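Probable oxidoreductase (PDB 4B7C) probably catalyses NADP(H)-dependent oxidation or reduction as a member of the medium-chain dehydrogenase/reductase superfamily, on a substrate that is not established. Local coordinates at residues Q6-Y11 / V102-I107; E38-V43 / I107-G112; L48-A53 / G330-K335; G93-G98 / V116-A121. All coordinates share one frame; numbering follows the deposited sequence.

Contact 1 (Q6-Y11 / V102-I107); sequences QINRQY and VQDYFI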
loop_
_atom_site.group_PDB
_atom_site.type_symbol
_atom_site.label_atom_id
_atom_site.label_comp_id
_atom_site.label_asym_id
_atom_site.label_seq_id
_atom_site.Cartn_x
_atom_site.Cartn_y
_atom_site.Cartn_z
ATOM N N GLN B 6 -42.805 -15.826 24.594
ATOM C CA GLN B 6 -41.399 -16.314 24.641
ATOM C C GLN B 6 -40.441 -15.131 24.771
ATOM O O GLN B 6 -40.755 -14.017 24.343
ATOM C CB GLN B 6 -41.096 -17.124 23.380
ATOM C CG GLN B 6 -39.740 -17.843 23.326
ATOM C CD GLN B 6 -39.658 -19.096 24.213
ATOM O OE1 GLN B 6 -40.287 -20.116 23.937
ATOM N NE2 GLN B 6 -38.841 -19.028 25.259
ATOM N N ILE B 7 -39.283 -15.383 25.378
ATOM C CA ILE B 7 -38.307 -14.329 25.662
ATOM C C ILE B 7 -37.065 -14.441 24.785
ATOM O O ILE B 7 -36.481 -15.515 24.645
ATOM C CB ILE B 7 -37.879 -14.306 27.158
ATOM C CG1 ILE B 7 -39.086 -13.937 28.040
ATOM C CG2 ILE B 7 -36.752 -13.313 27.384
ATOM C CD1 ILE B 7 -39.473 -12.469 27.959
ATOM N N ASN B 8 -36.651 -13.306 24.234
ATOM C CA ASN B 8 -35.376 -13.198 23.520
ATOM C C ASN B 8 -34.374 -12.444 24.381
ATOM O O ASN B 8 -34.504 -11.243 24.579
ATOM C CB ASN B 8 -35.570 -12.473 22.180
ATOM C CG ASN B 8 -34.293 -12.405 21.356
ATOM O OD1 ASN B 8 -33.413 -13.273 21.464
ATOM N ND2 ASN B 8 -34.177 -11.364 20.529
ATOM N N ARG B 9 -33.376 -13.155 24.901
ATOM C CA ARG B 9 -32.316 -12.500 25.663
ATOM C C ARG B 9 -31.341 -11.873 24.677
ATOM O O ARG B 9 -30.967 -12.500 23.679
ATOM C CB ARG B 9 -31.561 -13.469 26.571
ATOM C CG ARG B 9 -32.437 -14.218 27.572
ATOM C CD ARG B 9 -31.645 -15.300 28.275
ATOM N NE ARG B 9 -31.125 -16.285 27.339
ATOM C CZ ARG B 9 -30.135 -17.128 27.603
ATOM N NH1 ARG B 9 -29.527 -17.129 28.787
ATOM N NH2 ARG B 9 -29.738 -17.973 26.668
ATOM N N GLN B 10 -30.920 -10.649 24.984
ATOM C CA GLN B 10 -30.036 -9.887 24.109
ATOM C C GLN B 10 -28.946 -9.172 24.888
ATOM O O GLN B 10 -29.183 -8.662 25.984
ATOM C CB GLN B 10 -30.811 -8.816 23.358
ATOM C CG GLN B 10 -32.054 -9.263 22.630
ATOM C CD GLN B 10 -32.715 -8.076 21.948
ATOM O OE1 GLN B 10 -32.933 -7.040 22.574
ATOM N NE2 GLN B 10 -32.985 -8.201 20.650
ATOM N N TYR B 11 -27.761 -9.127 24.304
ATOM C CA TYR B 11 -26.724 -8.224 24.770
ATOM C C TYR B 11 -26.729 -6.987 23.894
ATOM O O TYR B 11 -26.485 -7.064 22.686
ATOM C CB TYR B 11 -25.348 -8.868 24.770
ATOM C CG TYR B 11 -25.045 -9.577 26.049
ATOM C CD1 TYR B 11 -24.782 -8.861 27.215
ATOM C CD2 TYR B 11 -25.019 -10.967 26.106
ATOM C CE1 TYR B 11 -24.498 -9.511 28.401
ATOM C CE2 TYR B 11 -24.748 -11.623 27.288
ATOM C CZ TYR B 11 -24.486 -10.888 28.435
ATOM O OH TYR B 11 -24.220 -11.541 29.605
ATOM N N VAL B 102 -25.932 -10.831 18.995
ATOM C CA VAL B 102 -25.655 -11.475 20.276
ATOM C C VAL B 102 -26.964 -11.607 21.032
ATOM O O VAL B 102 -27.281 -10.812 21.925
ATOM C CB VAL B 102 -24.606 -10.727 21.123
ATOM C CG1 VAL B 102 -24.358 -11.485 22.420
ATOM C CG2 VAL B 102 -23.287 -10.585 20.363
ATOM N N GLN B 103 -27.721 -12.638 20.667
ATOM C CA GLN B 103 -29.067 -12.845 21.178
ATOM C C GLN B 103 -29.540 -14.287 20.928
ATOM O O GLN B 103 -28.893 -15.043 20.205
ATOM C CB GLN B 103 -30.047 -11.866 20.531
ATOM C CG GLN B 103 -30.071 -11.934 19.019
ATOM C CD GLN B 103 -30.919 -10.867 18.381
ATOM O OE1 GLN B 103 -31.799 -10.269 19.018
ATOM N NE2 GLN B 103 -30.663 -10.623 17.094
ATOM N N ASP B 104 -30.653 -14.650 21.557
ATOM C CA ASP B 104 -31.236 -16.002 21.417
ATOM C C ASP B 104 -31.852 -16.204 20.033
ATOM O O ASP B 104 -31.729 -17.276 19.438
ATOM C CB ASP B 104 -32.334 -16.254 22.455
ATOM C CG ASP B 104 -31.791 -16.501 23.854
ATOM O OD1 ASP B 104 -30.820 -17.273 24.013
ATOM O OD2 ASP B 104 -32.346 -15.892 24.801
ATOM N N TYR B 105 -32.533 -15.164 19.560
ATOM C CA TYR B 105 -33.291 -15.228 18.313
ATOM C C TYR B 105 -33.015 -14.025 17.439
ATOM O O TYR B 105 -32.905 -12.903 17.942
ATOM C CB TYR B 105 -34.795 -15.242 18.585
ATOM C CG TYR B 105 -35.300 -16.435 19.345
ATOM C CD1 TYR B 105 -35.710 -17.587 18.676
ATOM C CD2 TYR B 105 -35.387 -16.413 20.732
ATOM C CE1 TYR B 105 -36.187 -18.683 19.367
ATOM C CE2 TYR B 105 -35.853 -17.508 21.434
ATOM C CZ TYR B 105 -36.266 -18.638 20.744
ATOM O OH TYR B 105 -36.725 -19.729 21.429
ATOM N N PHE B 106 -32.912 -14.267 16.134
ATOM C CA PHE B 106 -32.835 -13.198 15.140
ATOM C C PHE B 106 -34.152 -13.094 14.399
ATOM O O PHE B 106 -34.673 -14.102 13.908
ATOM C CB PHE B 106 -31.714 -13.431 14.127
ATOM C CG PHE B 106 -31.794 -12.526 12.921
ATOM C CD1 PHE B 106 -31.220 -11.261 12.942
ATOM C CD2 PHE B 106 -32.475 -12.933 11.766
ATOM C CE1 PHE B 106 -31.295 -10.426 11.842
ATOM C CE2 PHE B 106 -32.557 -12.098 10.665
ATOM C CZ PHE B 106 -31.970 -10.839 10.702
ATOM N N ILE B 107 -34.684 -11.882 14.332
ATOM C CA ILE B 107 -35.828 -11.565 13.487
ATOM C C ILE B 107 -35.478 -10.385 12.602
ATOM O O ILE B 107 -35.092 -9.331 13.088
ATOM C CB ILE B 107 -37.093 -11.197 14.271
ATOM C CG1 ILE B 107 -37.622 -12.402 15.049
ATOM C CG2 ILE B 107 -38.199 -10.747 13.343
ATOM C CD1 ILE B 107 -38.939 -12.103 15.764
#
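Arg9 and Asp104 are joined by a two-pronged salt bridge where the first strand of the GroES-like domain, residues 7-13, runs nearly antiparallel to the chain leading into strand 105-108. The Arg9 guanidinium presents its NE side, so that NE meets Asp104 OD2 at 2.8 Å and NH2 meets Asp104 OD1 at 3.0 Å. Both carboxylate oxygens use their syn lone pairs, and the two flat groups are nearly coplanar, 14° apart. A bend at chi3 (-61°) brings NE into line for this side-on grip. Asp104 OD2 also accepts from the backbone N of Arg9, on its anti side at 2.9 Å, so one carboxylate ties down both the main chain and the side chain of the same residue. In return, Asp104 N donates to Arg9 O.

Another oxygen, Gln103 OE1, is shared by two amides from the facing strand: Asn8 ND2 at 3.0 Å and Gln10 NE2 at 2.9 Å, which approach from opposite faces of its plane. The side chains of Gln10 and Gln103 lie side by side and point the same way, while Gln103 NE2 turns to Leu100 O. The CG of Asn8 is anti to its backbone N (chi1 -177°), and its OD1 takes the N-H of Tyr105 at 2.8 Å, with the donor well above the carbonyl plane. Farther along, Tyr11 N bonds almost straight to Val102 O at 3.0 Å, and beside that bond Tyr11 CB packs against Val102 CG1 at 3.7 Å.

Contact 2 (E38-V43 / I107-G112); sequences EGQILV and IGEPKG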
loop_
_atom_site.group_PDB
_atom_site.type_symbol
_atom_site.label_atom_id
_atom_site.label_comp_id
_atom_site.label_asym_id
_atom_site.label_seq_id
_atom_site.Cartn_x
_atom_site.Cartn_y
_atom_site.Cartn_z
ATOM N N GLU B 38 -43.500 -9.651 6.805
ATOM C CA GLU B 38 -43.234 -9.982 5.428
ATOM C C GLU B 38 -41.807 -9.599 4.996
ATOM O O GLU B 38 -41.295 -8.526 5.328
ATOM C CB GLU B 38 -44.288 -9.329 4.545
ATOM C CG GLU B 38 -44.209 -9.689 3.082
ATOM C CD GLU B 38 -44.540 -11.130 2.774
ATOM O OE1 GLU B 38 -45.083 -11.854 3.650
ATOM O OE2 GLU B 38 -44.246 -11.516 1.630
ATOM N N GLY B 39 -41.160 -10.494 4.257
ATOM C CA GLY B 39 -39.770 -10.299 3.816
ATOM C C GLY B 39 -38.743 -10.539 4.906
ATOM O O GLY B 39 -37.543 -10.322 4.714
ATOM N N GLN B 40 -39.208 -11.022 6.053
ATOM C CA GLN B 40 -38.308 -11.356 7.162
ATOM C C GLN B 40 -38.287 -12.850 7.468
ATOM O O GLN B 40 -39.181 -13.602 7.072
ATOM C CB GLN B 40 -38.713 -10.586 8.424
ATOM C CG GLN B 40 -38.705 -9.067 8.262
ATOM C CD GLN B 40 -38.958 -8.352 9.587
ATOM O OE1 GLN B 40 -39.630 -8.884 10.464
ATOM N NE2 GLN B 40 -38.448 -7.134 9.719
ATOM N N ILE B 41 -37.265 -13.257 8.211
ATOM C CA ILE B 41 -37.199 -14.600 8.782
ATOM C C ILE B 41 -36.988 -14.540 10.294
ATOM O O ILE B 41 -36.507 -13.539 10.840
ATOM C CB ILE B 41 -36.105 -15.460 8.139
ATOM C CG1 ILE B 41 -34.708 -14.911 8.442
ATOM C CG2 ILE B 41 -36.350 -15.577 6.630
ATOM C CD1 ILE B 41 -33.603 -15.824 7.948
ATOM N N LEU B 42 -37.394 -15.618 10.961
ATOM C CA LEU B 42 -37.146 -15.827 12.394
ATOM C C LEU B 42 -36.185 -16.988 12.528
ATOM O O LEU B 42 -36.475 -18.111 12.074
ATOM C CB LEU B 42 -38.445 -16.108 13.167
ATOM C CG LEU B 42 -38.313 -16.726 14.584
ATOM C CD1 LEU B 42 -37.529 -15.817 15.515
ATOM C CD2 LEU B 42 -39.646 -17.097 15.226
ATOM N N VAL B 43 -35.049 -16.724 13.161
ATOM C CA VAL B 43 -33.983 -17.711 13.309
ATOM C C VAL B 43 -33.678 -17.974 14.782
ATOM O O VAL B 43 -33.551 -17.036 15.582
ATOM C CB VAL B 43 -32.673 -17.268 12.635
ATOM C CG1 VAL B 43 -31.548 -18.234 12.970
ATOM C CG2 VAL B 43 -32.832 -17.149 11.122
ATOM N N ILE B 107 -34.684 -11.882 14.332
ATOM C CA ILE B 107 -35.828 -11.565 13.487
ATOM C C ILE B 107 -35.478 -10.385 12.602
ATOM O O ILE B 107 -35.092 -9.331 13.088
ATOM C CB ILE B 107 -37.093 -11.197 14.271
ATOM C CG1 ILE B 107 -37.622 -12.402 15.049
ATOM C CG2 ILE B 107 -38.199 -10.747 13.343
ATOM C CD1 ILE B 107 -38.939 -12.103 15.764
ATOM N N GLY B 108 -35.600 -10.579 11.296
ATOM C CA GLY B 108 -35.326 -9.508 10.351
ATOM C C GLY B 108 -35.158 -9.959 8.913
ATOM O O GLY B 108 -35.303 -11.147 8.587
ATOM N N GLU B 109 -34.784 -9.001 8.074
ATOM C CA GLU B 109 -34.444 -9.260 6.688
ATOM C C GLU B 109 -33.136 -10.030 6.617
ATOM O O GLU B 109 -32.153 -9.632 7.228
ATOM C CB GLU B 109 -34.317 -7.945 5.919
ATOM C CG GLU B 109 -35.662 -7.272 5.642
ATOM C CD GLU B 109 -36.149 -6.381 6.780
ATOM O OE1 GLU B 109 -35.380 -6.008 7.691
ATOM O OE2 GLU B 109 -37.335 -6.054 6.761
ATOM N N PRO B 110 -33.103 -11.143 5.866
ATOM C CA PRO B 110 -31.895 -11.980 5.814
ATOM C C PRO B 110 -30.851 -11.454 4.842
ATOM O O PRO B 110 -30.317 -12.194 4.008
ATOM C CB PRO B 110 -32.432 -13.334 5.357
ATOM C CG PRO B 110 -33.558 -12.970 4.472
ATOM C CD PRO B 110 -34.187 -11.727 5.064
ATOM N N LYS B 111 -30.500 -10.186 5.012
ATOM C CA LYS B 111 -29.545 -9.532 4.136
ATOM C C LYS B 111 -28.135 -10.098 4.336
ATOM O O LYS B 111 -27.578 -10.051 5.431
ATOM C CB LYS B 111 -29.549 -8.027 4.379
ATOM C CG LYS B 111 -28.737 -7.251 3.363
ATOM C CD LYS B 111 -28.879 -5.763 3.534
ATOM C CE LYS B 111 -27.692 -5.030 2.880
ATOM N NZ LYS B 111 -27.835 -4.977 1.397
ATOM N N GLY B 112 -27.560 -10.627 3.257
ATOM C CA GLY B 112 -26.218 -11.222 3.293
ATOM C C GLY B 112 -26.196 -12.630 3.892
ATOM O O GLY B 112 -25.132 -13.220 4.062
#
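Gln40 sets its CG anti to the carbonyl carbon (chi1 -59°) and continues as an extended chain, while Glu109 bends at chi2 (86°), and the two side chains cross obliquely, the Gln40 amide coming to the Glu109 carboxylate. Their hydrogen bond, Gln40 NE2 to Glu109 OE2 at 3.3 Å, is weak, with the amide and carboxylate planes turned 71° apart. The other end of the amide is occupied differently: Gln40 OE1 takes the N-H of Ala37.

Next to this polar pair the backbones form a short antiparallel ladder. Ile41 and Gly108 are a hydrogen-bonded pair, with Ile41 N giving to Gly108 O at 2.9 Å and Gly108 N to Ile41 O at 3.1 Å. Gly108 has backbone angles at which a CB would collide with the preceding carbonyl oxygen. Leu42 and Ile107 follow as a non-hydrogen-bonded pair, and their side chains meet closely: Leu42 CD1 lies 3.4 Å from Ile107 CG1, tighter than usual van der Waals contact. On the reverse face Ile41 reaches past the end of strand 105-108, its CD1 touching Pro110 CB at 3.8 Å. Pro110, the centre of an inverse gamma turn, also touches His87 and Phe90.

Strand 41-49 is thus flanked by 105-108 on one edge and by 77-85 on the other, an arrangement belonging to the curled, largely antiparallel sheet of a GroES-like domain, as in the catalytic domain of medium-chain dehydrogenases.

Contact 3 (L48-A53 / G330-K335); sequences LSLDPA and GKLVLK
Leu48 and Leu334 form a hydrogen-bonded antiparallel pair, with Ser49 and Val333 as the non-hydrogen-bonded pair beside it. Through this pairing the C-terminal strand 331-335 returns to the sheet of the N-terminal GroES-like domain, as in other medium-chain dehydrogenases, where both ends of the chain build the catalytic domain. Leu48 N and Leu334 O are 2.8 Å apart, the reciprocal bond runs from Leu334 N to Leu48 O, and Leu50 N adds a third bond to Leu332 O at 3.1 Å.

Apolar branches fill one side. Leu50 straddles two neighbours: its CD1 lies 3.6 Å from Leu334 CB and its CD2 is 3.9 Å from Leu332 CD2, and Thr319 of helix 316-321 touches both Leu50 and Leu332.

The buried Lys331 carries the polar side. Its CG is anti to the backbone N (chi1 160°) and the chain bends at chi2 (76°) and again at chi4 (129°), the last placing NZ between Ser49, Asp51 and Leu332 O. NZ donates to Ser49 OG at 2.7 Å and forms a salt bridge with Asp51 OD1 at 2.8 Å, approaching from above the carboxylate plane. The negative charge of Asp51 so close by would be expected to stabilise the protonated amine.

NZ also donates to Leu332 O, which it reaches from the face of the carbonyl plane opposite to Leu50 N. Where the strands part, a water takes over, accepting from Leu332 N and donating to Leu50 O at 2.9 Å.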
loop_
_atom_site.group_PDB
_atom_site.type_symbol
_atom_site.label_atom_id
_atom_site.label_comp_id
_atom_site.label_asym_id
_atom_site.label_seq_id
_atom_site.Cartn_x
_atom_site.Cartn_y
_atom_site.Cartn_z
ATOM N N LEU B 48 -22.561 -18.481 17.771
ATOM C CA LEU B 48 -22.127 -17.124 17.421
ATOM C C LEU B 48 -20.628 -17.036 17.289
ATOM O O LEU B 48 -19.880 -17.686 18.020
ATOM C CB LEU B 48 -22.585 -16.117 18.457
ATOM C CG LEU B 48 -24.089 -16.046 18.686
ATOM C CD1 LEU B 48 -24.366 -15.049 19.797
ATOM C CD2 LEU B 48 -24.885 -15.714 17.418
ATOM N N SER B 49 -20.200 -16.272 16.290
ATOM C CA SER B 49 -18.791 -16.054 16.036
ATOM C C SER B 49 -18.288 -14.904 16.907
ATOM O O SER B 49 -18.803 -13.794 16.852
ATOM C CB SER B 49 -18.532 -15.727 14.576
ATOM O OG SER B 49 -17.165 -15.388 14.390
ATOM N N LEU B 50 -17.292 -15.194 17.731
ATOM C CA LEU B 50 -16.606 -14.148 18.471
ATOM C C LEU B 50 -15.319 -13.814 17.714
ATOM O O LEU B 50 -14.449 -14.680 17.548
ATOM C CB LEU B 50 -16.344 -14.573 19.918
ATOM C CG LEU B 50 -17.492 -14.365 20.920
ATOM C CD1 LEU B 50 -18.837 -14.849 20.407
ATOM C CD2 LEU B 50 -17.159 -15.072 22.224
ATOM N N ASP B 51 -15.235 -12.550 17.274
ATOM C CA ASP B 51 -14.183 -12.051 16.370
ATOM C C ASP B 51 -13.551 -10.756 16.867
ATOM O O ASP B 51 -14.262 -9.861 17.326
ATOM C CB ASP B 51 -14.729 -11.669 14.972
ATOM C CG ASP B 51 -15.503 -12.805 14.285
ATOM O OD1 ASP B 51 -14.935 -13.912 14.176
ATOM O OD2 ASP B 51 -16.664 -12.592 13.827
ATOM N N PRO B 52 -12.224 -10.616 16.703
ATOM C CA PRO B 52 -11.555 -9.357 17.101
ATOM C C PRO B 52 -12.167 -8.118 16.456
ATOM O O PRO B 52 -12.147 -7.037 17.061
ATOM C CB PRO B 52 -10.112 -9.561 16.616
ATOM C CG PRO B 52 -9.930 -11.042 16.598
ATOM C CD PRO B 52 -11.260 -11.585 16.156
ATOM N N ALA B 53 -12.694 -8.273 15.237
ATOM C CA ALA B 53 -13.369 -7.169 14.533
ATOM C C ALA B 53 -14.502 -6.562 15.355
ATOM O O ALA B 53 -14.888 -5.410 15.133
ATOM C CB ALA B 53 -13.879 -7.618 13.170
ATOM N N GLY B 330 -7.815 -21.609 18.917
ATOM C CA GLY B 330 -8.592 -21.772 17.721
ATOM C C GLY B 330 -9.756 -20.807 17.672
ATOM O O GLY B 330 -9.974 -20.033 18.608
ATOM N N LYS B 331 -10.517 -20.887 16.584
ATOM C CA LYS B 331 -11.606 -19.951 16.315
ATOM C C LYS B 331 -12.632 -19.961 17.438
ATOM O O LYS B 331 -13.195 -20.998 17.775
ATOM C CB LYS B 331 -12.268 -20.285 14.978
ATOM C CG LYS B 331 -13.671 -19.711 14.809
ATOM C CD LYS B 331 -13.623 -18.244 14.508
ATOM C CE LYS B 331 -14.982 -17.606 14.580
ATOM N NZ LYS B 331 -14.922 -16.406 15.446
ATOM N N LEU B 332 -12.850 -18.794 18.034
ATOM C CA LEU B 332 -13.715 -18.694 19.202
ATOM C C LEU B 332 -15.179 -18.671 18.789
ATOM O O LEU B 332 -15.635 -17.778 18.061
ATOM C CB LEU B 332 -13.376 -17.458 20.047
ATOM C CG LEU B 332 -14.022 -17.391 21.429
ATOM C CD1 LEU B 332 -13.782 -18.640 22.259
ATOM C CD2 LEU B 332 -13.436 -16.179 22.147
ATOM N N VAL B 333 -15.920 -19.634 19.326
ATOM C CA VAL B 333 -17.347 -19.784 19.034
ATOM C C VAL B 333 -18.164 -19.878 20.310
ATOM O O VAL B 333 -17.802 -20.616 21.237
ATOM C CB VAL B 333 -17.613 -21.044 18.195
ATOM C CG1 VAL B 333 -19.116 -21.290 18.073
ATOM C CG2 VAL B 333 -16.973 -20.882 16.822
ATOM N N LEU B 334 -19.242 -19.109 20.363
ATOM C CA LEU B 334 -20.140 -19.107 21.517
ATOM C C LEU B 334 -21.398 -19.904 21.198
ATOM O O LEU B 334 -22.169 -19.524 20.319
ATOM C CB LEU B 334 -20.514 -17.677 21.930
ATOM C CG LEU B 334 -21.324 -17.512 23.222
ATOM C CD1 LEU B 334 -20.469 -17.897 24.428
ATOM C CD2 LEU B 334 -21.848 -16.094 23.400
ATOM N N LYS B 335 -21.585 -21.019 21.900
ATOM C CA LYS B 335 -22.803 -21.813 21.759
ATOM C C LYS B 335 -23.899 -21.141 22.551
ATOM O O LYS B 335 -23.755 -20.921 23.750
ATOM C CB LYS B 335 -22.619 -23.251 22.246
ATOM C CG LYS B 335 -23.813 -24.150 21.939
ATOM C CD LYS B 335 -23.672 -25.526 22.571
ATOM C CE LYS B 335 -24.609 -26.542 21.934
ATOM N NZ LYS B 335 -26.046 -26.183 22.100
HETATM O O HOH W 1 -12.046 -16.186 17.103
#

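Contact 4 (G93-G98 / V116-A121); sequences GDYVNG and VDPSRA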
loop_
_atom_site.group_PDB
_atom_site.type_symbol
_atom_site.label_atom_id
_atom_site.label_comp_id
_atom_site.label_asym_id
_atom_site.label_seq_id
_atom_site.Cartn_x
_atom_site.Cartn_y
_atom_site.Cartn_z
ATOM N N GLY B 93 -36.627 -24.811 8.806
ATOM C CA GLY B 93 -35.740 -25.984 8.828
ATOM C C GLY B 93 -34.383 -25.745 8.190
ATOM O O GLY B 93 -33.431 -26.492 8.456
ATOM N N ASP B 94 -34.288 -24.709 7.356
ATOM C CA ASP B 94 -32.994 -24.283 6.807
ATOM C C ASP B 94 -32.075 -23.852 7.938
ATOM O O ASP B 94 -32.512 -23.215 8.897
ATOM C CB ASP B 94 -33.127 -23.096 5.840
ATOM C CG ASP B 94 -33.740 -23.478 4.500
ATOM O OD1 ASP B 94 -33.862 -24.685 4.208
ATOM O OD2 ASP B 94 -34.101 -22.549 3.741
ATOM N N TYR B 95 -30.797 -24.186 7.804
ATOM C CA TYR B 95 -29.760 -23.591 8.624
ATOM C C TYR B 95 -29.080 -22.499 7.816
ATOM O O TYR B 95 -28.759 -22.682 6.642
ATOM C CB TYR B 95 -28.732 -24.616 9.098
ATOM C CG TYR B 95 -29.274 -25.507 10.181
ATOM C CD1 TYR B 95 -30.066 -26.614 9.863
ATOM C CD2 TYR B 95 -29.032 -25.238 11.525
ATOM C CE1 TYR B 95 -30.585 -27.442 10.849
ATOM C CE2 TYR B 95 -29.545 -26.055 12.517
ATOM C CZ TYR B 95 -30.323 -27.155 12.171
ATOM O OH TYR B 95 -30.831 -27.974 13.152
ATOM N N VAL B 96 -28.856 -21.365 8.471
ATOM C CA VAL B 96 -28.297 -20.198 7.814
ATOM C C VAL B 96 -27.098 -19.614 8.562
ATOM O O VAL B 96 -26.979 -19.751 9.783
ATOM C CB VAL B 96 -29.353 -19.075 7.626
ATOM C CG1 VAL B 96 -30.450 -19.513 6.689
ATOM C CG2 VAL B 96 -29.952 -18.616 8.965
ATOM N N ASN B 97 -26.221 -18.975 7.792
ATOM C CA ASN B 97 -25.129 -18.140 8.294
ATOM C C ASN B 97 -25.490 -16.697 8.008
ATOM O O ASN B 97 -25.951 -16.365 6.923
ATOM C CB ASN B 97 -23.806 -18.488 7.600
ATOM C CG ASN B 97 -22.651 -17.577 8.010
ATOM O OD1 ASN B 97 -22.684 -16.365 7.784
ATOM N ND2 ASN B 97 -21.607 -18.168 8.575
ATOM N N GLY B 98 -25.308 -15.832 8.986
ATOM C CA GLY B 98 -25.630 -14.406 8.813
ATOM C C GLY B 98 -25.325 -13.595 10.051
ATOM O O GLY B 98 -24.816 -14.125 11.046
ATOM N N VAL B 116 -26.507 -23.025 4.931
ATOM C CA VAL B 116 -25.397 -23.982 5.173
ATOM C C VAL B 116 -25.942 -25.396 5.417
ATOM O O VAL B 116 -27.066 -25.549 5.901
ATOM C CB VAL B 116 -24.479 -23.559 6.356
ATOM C CG1 VAL B 116 -23.733 -22.256 6.026
ATOM C CG2 VAL B 116 -25.267 -23.397 7.643
ATOM N N ASP B 117 -25.158 -26.411 5.036
ATOM C CA ASP B 117 -25.579 -27.827 5.094
ATOM C C ASP B 117 -24.949 -28.540 6.296
ATOM O O ASP B 117 -23.782 -28.898 6.250
ATOM C CB ASP B 117 -25.185 -28.538 3.784
ATOM C CG ASP B 117 -25.756 -29.968 3.667
ATOM O OD1 ASP B 117 -26.324 -30.502 4.641
ATOM O OD2 ASP B 117 -25.624 -30.555 2.574
ATOM N N PRO B 118 -25.726 -28.758 7.362
ATOM C CA PRO B 118 -25.198 -29.399 8.562
ATOM C C PRO B 118 -24.811 -30.872 8.412
ATOM O O PRO B 118 -24.158 -31.409 9.284
ATOM C CB PRO B 118 -26.322 -29.246 9.589
ATOM C CG PRO B 118 -27.505 -28.758 8.856
ATOM C CD PRO B 118 -27.184 -28.545 7.423
ATOM N N SER B 119 -25.181 -31.509 7.312
ATOM C CA SER B 119 -24.763 -32.896 7.062
ATOM C C SER B 119 -23.322 -32.983 6.557
ATOM O O SER B 119 -22.709 -34.048 6.585
ATOM C CB SER B 119 -25.699 -33.562 6.052
ATOM O OG SER B 119 -25.407 -33.200 4.714
ATOM N N ARG B 120 -22.796 -31.865 6.067
ATOM C CA ARG B 120 -21.473 -31.838 5.415
ATOM C C ARG B 120 -20.337 -31.407 6.328
ATOM O O ARG B 120 -19.163 -31.628 6.028
ATOM C CB ARG B 120 -21.519 -30.942 4.170
ATOM C CG ARG B 120 -22.325 -31.561 3.009
ATOM C CD ARG B 120 -21.688 -31.377 1.631
ATOM N NE ARG B 120 -22.642 -31.186 0.545
ATOM C CZ ARG B 120 -22.887 -32.086 -0.411
ATOM N NH1 ARG B 120 -22.257 -33.264 -0.433
ATOM N NH2 ARG B 120 -23.771 -31.807 -1.362
ATOM N N ALA B 121 -20.685 -30.800 7.447
ATOM C CA ALA B 121 -19.684 -30.340 8.375
ATOM C C ALA B 121 -20.388 -29.985 9.645
ATOM O O ALA B 121 -21.554 -29.642 9.609
ATOM C CB ALA B 121 -18.963 -29.113 7.822
HETATM O O HOH W 2 -29.664 -25.787 5.659
#
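One water oxygen is held between Tyr95 and Val116, accepting from Tyr95 N at 2.9 Å and donating to Val116 O at 2.6 Å. Those two backbone atoms are too far apart to bond directly, so the water completes what is otherwise a one-bond pairing: Val116 N donates to Tyr95 O at 2.8 Å in a nearly straight bond.

The side chains close over the same spot. Tyr95 holds CG anti to its carbonyl carbon (chi1 -74°), and its ring meets Pro118; CG of the proline comes to 3.5 Å from Tyr95 CD1, and the two side chains cross at about a right angle. Val116 spreads its methyls across the strand, CG2 lying 4.0 Å from Tyr95 CB and CG1 lying 4.1 Å from Asn97 CB.

Just beyond, the chain folds into an Asx turn. Asp117 OD1 accepts from both Ser119 N, at 3.1 Å, and Ser119 OG, the two donors coming from the same face of the carboxylate plane.

The contact lies at the end of strand 114-116, which pairs with strand 95-97; that strand in turn lies antiparallel to 77-85. Leu123 and Tyr126, from the loop leading to helix 132-145, touch Tyr95 and Val116 respectively.

In the fold
All four contacts reach one curled, mixed sheet of the GroES-like domain; strand 41-49 is shared by contacts 2 and 3 and neighbours strand 105-108 of contact 1. Contact 2 lies at the start of that strand and contact 3 at its end, their centres 22 Å apart. Contacts 1 and 2 share Ile107, their centres are 14 Å apart, and a probable hydrogen bond joins Val43 N to Phe106 O at 2.8 Å. Contact 1 reaches contact 3 by packing of Val102 CA on Leu48 CD1 at 3.8 Å. Contact 4 touches contact 2 where Val96 CG2 meets Val43 CG2, 3.9 Å apart. Contact 3 is the most central, about 8 Å from the centre of the chain.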